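Local coordinates for coatomer subunit delta (Saccharomyces cerevisiae, PDB 5FJZ), which forms part of the coatomer coat of Golgi vesicles, probably serving retrograde Golgi-to-ER transport, and through this mu-homology domain binds the tryptophan-based motif of Dsl1, at residues 155-167 against 180-192. Sequence-based numbering, arbitrary orientation.
Sequences VIFTIPVFPQEPV and EVVNMDQEMGTSI
The Phe162 ring lays one face over Gly189, whose CA sits 4.1 Å from the ring centroid in a CH-pi contact, while Met188 CG meets the ring edge in plane, 3.8 Å from Phe162 CZ. The Phe157 ring turns an edge to the carbonyl oxygen of Ile192. Phe157 and Ile192 belong to an antiparallel beta ladder of the mu-homology domain, in which strand 155-159 pairs with 190-192, with 220-229 along its other side; Phe162 lies in the loop that follows strand 155-159. Phe157 with Ile192 and Ile159 with Thr190 are hydrogen-bonded pairs, and the bond from Ile159 N to Thr190 O is nearly straight (174°). Ile159 O accepts twice, from Thr190 N and, across the inverse gamma turn centred on Pro160, from Val161 N. Gly189, with no side chain, lets its CA lie against Ile159 O. Between the hydrogen-bonded pairs, Thr158 OG1 and Ser191 OG share a 2.7 Å hydrogen bond on one sheet face, and Thr158 CG2 packs on Glu187 CB. On the other face Val167 CG2 meets Thr190 CG2 tip to tip, and Val167 CG1 reaches Ile192 CD1. Phe162 also packs on an aromatic side chain of the bound peptide, so an alanine here would probably uncover Gly189, leave Met188 CG without its ring edge and weaken the hold on the peptide. Thr190 OG1, hydrogen-bonded to Gln102 NE2 of the second subunit as well, lies beside its own backbone N with chi1 at -55° and donates to Val161 O at 2.7 Å, tilted 32° from the carbonyl plane.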
loop_
_atom_site.group_PDB
_atom_site.type_symbol
_atom_site.label_atom_id
_atom_site.label_comp_id
_atom_site.label_asym_id
_atom_site.label_seq_id
_atom_site.Cartn_x
_atom_site.Cartn_y
_atom_site.Cartn_z
ATOM N N VAL A 155 22.200 3.954 15.661
ATOM C CA VAL A 155 22.039 4.164 14.211
ATOM C C VAL A 155 22.388 2.874 13.439
ATOM O O VAL A 155 23.381 2.213 13.713
ATOM C CB VAL A 155 22.959 5.270 13.776
ATOM C CG1 VAL A 155 22.865 5.587 12.280
ATOM C CG2 VAL A 155 22.704 6.512 14.615
ATOM N N ILE A 156 21.523 2.494 12.533
ATOM C CA ILE A 156 21.587 1.231 11.846
ATOM C C ILE A 156 21.812 1.426 10.361
ATOM O O ILE A 156 21.074 2.163 9.656
ATOM C CB ILE A 156 20.348 0.385 12.134
ATOM C CG1 ILE A 156 20.331 0.104 13.648
ATOM C CG2 ILE A 156 20.459 -0.940 11.407
ATOM C CD1 ILE A 156 19.118 -0.652 14.121
ATOM N N PHE A 157 22.880 0.812 9.873
ATOM C CA PHE A 157 23.153 0.752 8.424
ATOM C C PHE A 157 22.815 -0.611 7.836
ATOM O O PHE A 157 23.207 -1.655 8.419
ATOM C CB PHE A 157 24.654 1.066 8.185
ATOM C CG PHE A 157 25.076 2.388 8.743
ATOM C CD1 PHE A 157 25.442 2.481 10.108
ATOM C CD2 PHE A 157 25.170 3.483 7.950
ATOM C CE1 PHE A 157 25.783 3.717 10.653
ATOM C CE2 PHE A 157 25.508 4.717 8.459
ATOM C CZ PHE A 157 25.857 4.813 9.812
ATOM N N THR A 158 22.076 -0.623 6.751
ATOM C CA THR A 158 21.615 -1.886 6.130
ATOM C C THR A 158 22.177 -1.980 4.719
ATOM O O THR A 158 22.072 -1.084 3.923
ATOM C CB THR A 158 20.064 -2.057 6.173
ATOM O OG1 THR A 158 19.747 -2.035 7.555
ATOM C CG2 THR A 158 19.659 -3.381 5.527
ATOM N N ILE A 159 22.797 -3.113 4.440
ATOM C CA ILE A 159 23.344 -3.469 3.193
ATOM C C ILE A 159 22.494 -4.588 2.636
ATOM O O ILE A 159 22.309 -5.619 3.311
ATOM C CB ILE A 159 24.837 -4.013 3.315
ATOM C CG1 ILE A 159 25.653 -3.107 4.198
ATOM C CG2 ILE A 159 25.420 -4.138 1.918
ATOM C CD1 ILE A 159 25.708 -1.658 3.729
ATOM N N PRO A 160 21.996 -4.455 1.373
ATOM C CA PRO A 160 21.016 -5.428 0.766
ATOM C C PRO A 160 21.582 -6.751 0.184
ATOM O O PRO A 160 21.244 -7.160 -0.936
ATOM C CB PRO A 160 20.362 -4.626 -0.296
ATOM C CG PRO A 160 21.452 -3.699 -0.735
ATOM C CD PRO A 160 22.165 -3.291 0.526
ATOM N N VAL A 161 22.322 -7.455 1.023
ATOM C CA VAL A 161 22.948 -8.699 0.646
ATOM C C VAL A 161 22.782 -9.615 1.821
ATOM O O VAL A 161 22.513 -9.170 2.942
ATOM C CB VAL A 161 24.428 -8.517 0.221
ATOM C CG1 VAL A 161 24.529 -7.713 -1.024
ATOM C CG2 VAL A 161 25.245 -7.918 1.303
ATOM N N PHE A 162 22.885 -10.907 1.567
ATOM C CA PHE A 162 22.770 -11.901 2.636
ATOM C C PHE A 162 23.976 -12.849 2.518
ATOM O O PHE A 162 23.878 -13.852 1.793
ATOM C CB PHE A 162 21.490 -12.773 2.426
ATOM C CG PHE A 162 20.200 -12.009 2.583
ATOM C CD1 PHE A 162 19.756 -11.211 1.556
ATOM C CD2 PHE A 162 19.547 -11.987 3.764
ATOM C CE1 PHE A 162 18.622 -10.428 1.706
ATOM C CE2 PHE A 162 18.437 -11.188 3.950
ATOM C CZ PHE A 162 17.962 -10.422 2.911
ATOM N N PRO A 163 25.105 -12.509 3.136
ATOM C CA PRO A 163 26.305 -13.256 2.746
ATOM C C PRO A 163 26.383 -14.594 3.460
ATOM O O PRO A 163 25.886 -14.701 4.573
ATOM C CB PRO A 163 27.454 -12.337 3.193
ATOM C CG PRO A 163 26.864 -11.353 4.140
ATOM C CD PRO A 163 25.411 -11.246 3.852
ATOM N N GLN A 164 26.999 -15.583 2.813
ATOM C CA GLN A 164 27.323 -16.874 3.462
ATOM C C GLN A 164 28.208 -16.577 4.689
ATOM O O GLN A 164 27.811 -16.851 5.831
ATOM C CB GLN A 164 27.969 -17.844 2.435
ATOM C CG GLN A 164 27.020 -18.312 1.342
ATOM C CD GLN A 164 25.996 -19.332 1.856
ATOM O OE1 GLN A 164 26.338 -20.476 2.214
ATOM N NE2 GLN A 164 24.725 -18.937 1.852
ATOM N N GLU A 165 29.301 -15.844 4.481
ATOM C CA GLU A 165 30.311 -15.613 5.558
ATOM C C GLU A 165 29.882 -14.489 6.495
ATOM O O GLU A 165 29.265 -13.550 6.040
ATOM C CB GLU A 165 31.631 -15.256 4.865
ATOM C CG GLU A 165 32.870 -15.131 5.738
ATOM C CD GLU A 165 33.363 -16.458 6.282
ATOM O OE1 GLU A 165 32.943 -17.539 5.794
ATOM O OE2 GLU A 165 34.219 -16.418 7.204
ATOM N N PRO A 166 30.266 -14.544 7.777
ATOM C CA PRO A 166 30.065 -13.405 8.688
ATOM C C PRO A 166 30.697 -12.091 8.236
ATOM O O PRO A 166 31.806 -12.085 7.708
ATOM C CB PRO A 166 30.744 -13.804 9.983
ATOM C CG PRO A 166 31.165 -15.238 9.858
ATOM C CD PRO A 166 30.838 -15.719 8.468
ATOM N N VAL A 167 30.012 -10.980 8.504
ATOM C CA VAL A 167 30.609 -9.647 8.331
ATOM C C VAL A 167 31.732 -9.433 9.332
ATOM O O VAL A 167 31.566 -9.725 10.481
ATOM C CB VAL A 167 29.546 -8.585 8.743
ATOM C CG1 VAL A 167 30.171 -7.211 8.800
ATOM C CG2 VAL A 167 28.358 -8.612 7.835
ATOM N N GLU A 180 28.186 -3.509 15.603
ATOM C CA GLU A 180 27.866 -4.921 15.599
ATOM C C GLU A 180 26.695 -5.203 14.655
ATOM O O GLU A 180 25.836 -4.375 14.511
ATOM C CB GLU A 180 27.511 -5.419 17.030
ATOM C CG GLU A 180 26.219 -4.851 17.559
ATOM C CD GLU A 180 25.991 -5.048 19.062
ATOM O OE1 GLU A 180 26.552 -5.979 19.644
ATOM O OE2 GLU A 180 25.192 -4.277 19.647
ATOM N N VAL A 181 26.676 -6.405 14.089
ATOM C CA VAL A 181 25.530 -6.808 13.326
ATOM C C VAL A 181 24.356 -6.961 14.272
ATOM O O VAL A 181 24.512 -7.433 15.431
ATOM C CB VAL A 181 25.782 -7.898 12.268
ATOM C CG1 VAL A 181 27.226 -8.305 12.127
ATOM C CG2 VAL A 181 24.767 -9.005 12.272
ATOM N N VAL A 182 23.188 -6.579 13.784
ATOM C CA VAL A 182 21.935 -6.657 14.520
ATOM C C VAL A 182 20.825 -7.131 13.606
ATOM O O VAL A 182 20.891 -6.997 12.387
ATOM C CB VAL A 182 21.492 -5.295 15.162
ATOM C CG1 VAL A 182 22.453 -4.886 16.279
ATOM C CG2 VAL A 182 21.330 -4.277 14.129
ATOM N N ASN A 183 19.795 -7.721 14.225
ATOM C CA ASN A 183 18.661 -8.067 13.477
ATOM C C ASN A 183 17.799 -6.774 13.384
ATOM O O ASN A 183 17.490 -6.190 14.369
ATOM C CB ASN A 183 17.882 -9.171 14.152
ATOM C CG ASN A 183 16.577 -9.462 13.433
ATOM O OD1 ASN A 183 15.498 -9.218 13.994
ATOM N ND2 ASN A 183 16.655 -10.152 12.298
ATOM N N MET A 184 17.355 -6.459 12.203
ATOM C CA MET A 184 16.579 -5.288 11.959
ATOM C C MET A 184 15.711 -5.664 10.776
ATOM O O MET A 184 16.095 -5.557 9.613
ATOM C CB MET A 184 17.551 -4.157 11.696
ATOM C CG MET A 184 17.183 -3.169 10.637
ATOM S SD MET A 184 15.976 -2.080 11.350
ATOM C CE MET A 184 16.345 -0.666 10.354
ATOM N N ASP A 185 14.482 -6.076 11.029
ATOM C CA ASP A 185 13.764 -6.530 9.844
ATOM C C ASP A 185 12.864 -5.497 9.100
ATOM O O ASP A 185 12.255 -5.859 8.116
ATOM C CB ASP A 185 13.133 -7.895 10.062
ATOM C CG ASP A 185 12.249 -7.903 11.205
ATOM O OD1 ASP A 185 11.732 -6.818 11.471
ATOM O OD2 ASP A 185 12.027 -8.985 11.770
ATOM N N GLN A 186 12.892 -4.235 9.524
ATOM C CA GLN A 186 12.294 -3.092 8.786
ATOM C C GLN A 186 13.046 -2.804 7.462
ATOM O O GLN A 186 12.559 -2.065 6.643
ATOM C CB GLN A 186 12.360 -1.796 9.627
ATOM C CG GLN A 186 11.370 -1.729 10.772
ATOM C CD GLN A 186 11.719 -2.720 11.875
ATOM O OE1 GLN A 186 12.754 -2.586 12.541
ATOM N NE2 GLN A 186 10.863 -3.727 12.077
ATOM N N GLU A 187 14.273 -3.299 7.297
ATOM C CA GLU A 187 15.000 -3.145 6.049
ATOM C C GLU A 187 15.527 -4.495 5.638
ATOM O O GLU A 187 15.895 -5.323 6.472
ATOM C CB GLU A 187 16.175 -2.139 6.159
ATOM C CG GLU A 187 15.779 -0.702 6.503
ATOM C CD GLU A 187 14.834 -0.027 5.487
ATOM O OE1 GLU A 187 14.738 -0.491 4.307
ATOM O OE2 GLU A 187 14.170 0.986 5.900
ATOM N N MET A 188 15.583 -4.728 4.363
ATOM C CA MET A 188 16.040 -5.980 3.857
ATOM C C MET A 188 17.579 -6.045 3.728
ATOM O O MET A 188 18.192 -5.221 3.048
ATOM C CB MET A 188 15.466 -6.166 2.477
ATOM C CG MET A 188 15.813 -7.528 1.869
ATOM S SD MET A 188 15.946 -7.478 0.078
ATOM C CE MET A 188 14.362 -6.699 -0.354
ATOM N N GLY A 189 18.166 -7.114 4.265
ATOM C CA GLY A 189 19.617 -7.398 4.064
ATOM C C GLY A 189 20.272 -7.536 5.406
ATOM O O GLY A 189 19.671 -8.007 6.365
ATOM N N THR A 190 21.535 -7.144 5.461
ATOM C CA THR A 190 22.355 -7.284 6.646
ATOM C C THR A 190 22.546 -5.919 7.332
ATOM O O THR A 190 22.888 -4.954 6.695
ATOM C CB THR A 190 23.699 -7.878 6.213
ATOM O OG1 THR A 190 23.454 -9.104 5.491
ATOM C CG2 THR A 190 24.605 -8.098 7.422
ATOM N N SER A 191 22.327 -5.869 8.636
ATOM C CA SER A 191 22.233 -4.630 9.381
ATOM C C SER A 191 23.322 -4.543 10.443
ATOM O O SER A 191 23.542 -5.488 11.234
ATOM C CB SER A 191 20.888 -4.431 10.060
ATOM O OG SER A 191 19.866 -4.279 9.068
ATOM N N ILE A 192 23.953 -3.387 10.493
ATOM C CA ILE A 192 25.050 -3.082 11.448
ATOM C C ILE A 192 24.675 -1.871 12.224
ATOM O O ILE A 192 24.360 -0.816 11.662
ATOM C CB ILE A 192 26.442 -2.818 10.744
ATOM C CG1 ILE A 192 26.819 -4.021 9.921
ATOM C CG2 ILE A 192 27.455 -2.473 11.861
ATOM C CD1 ILE A 192 27.932 -3.758 8.876
#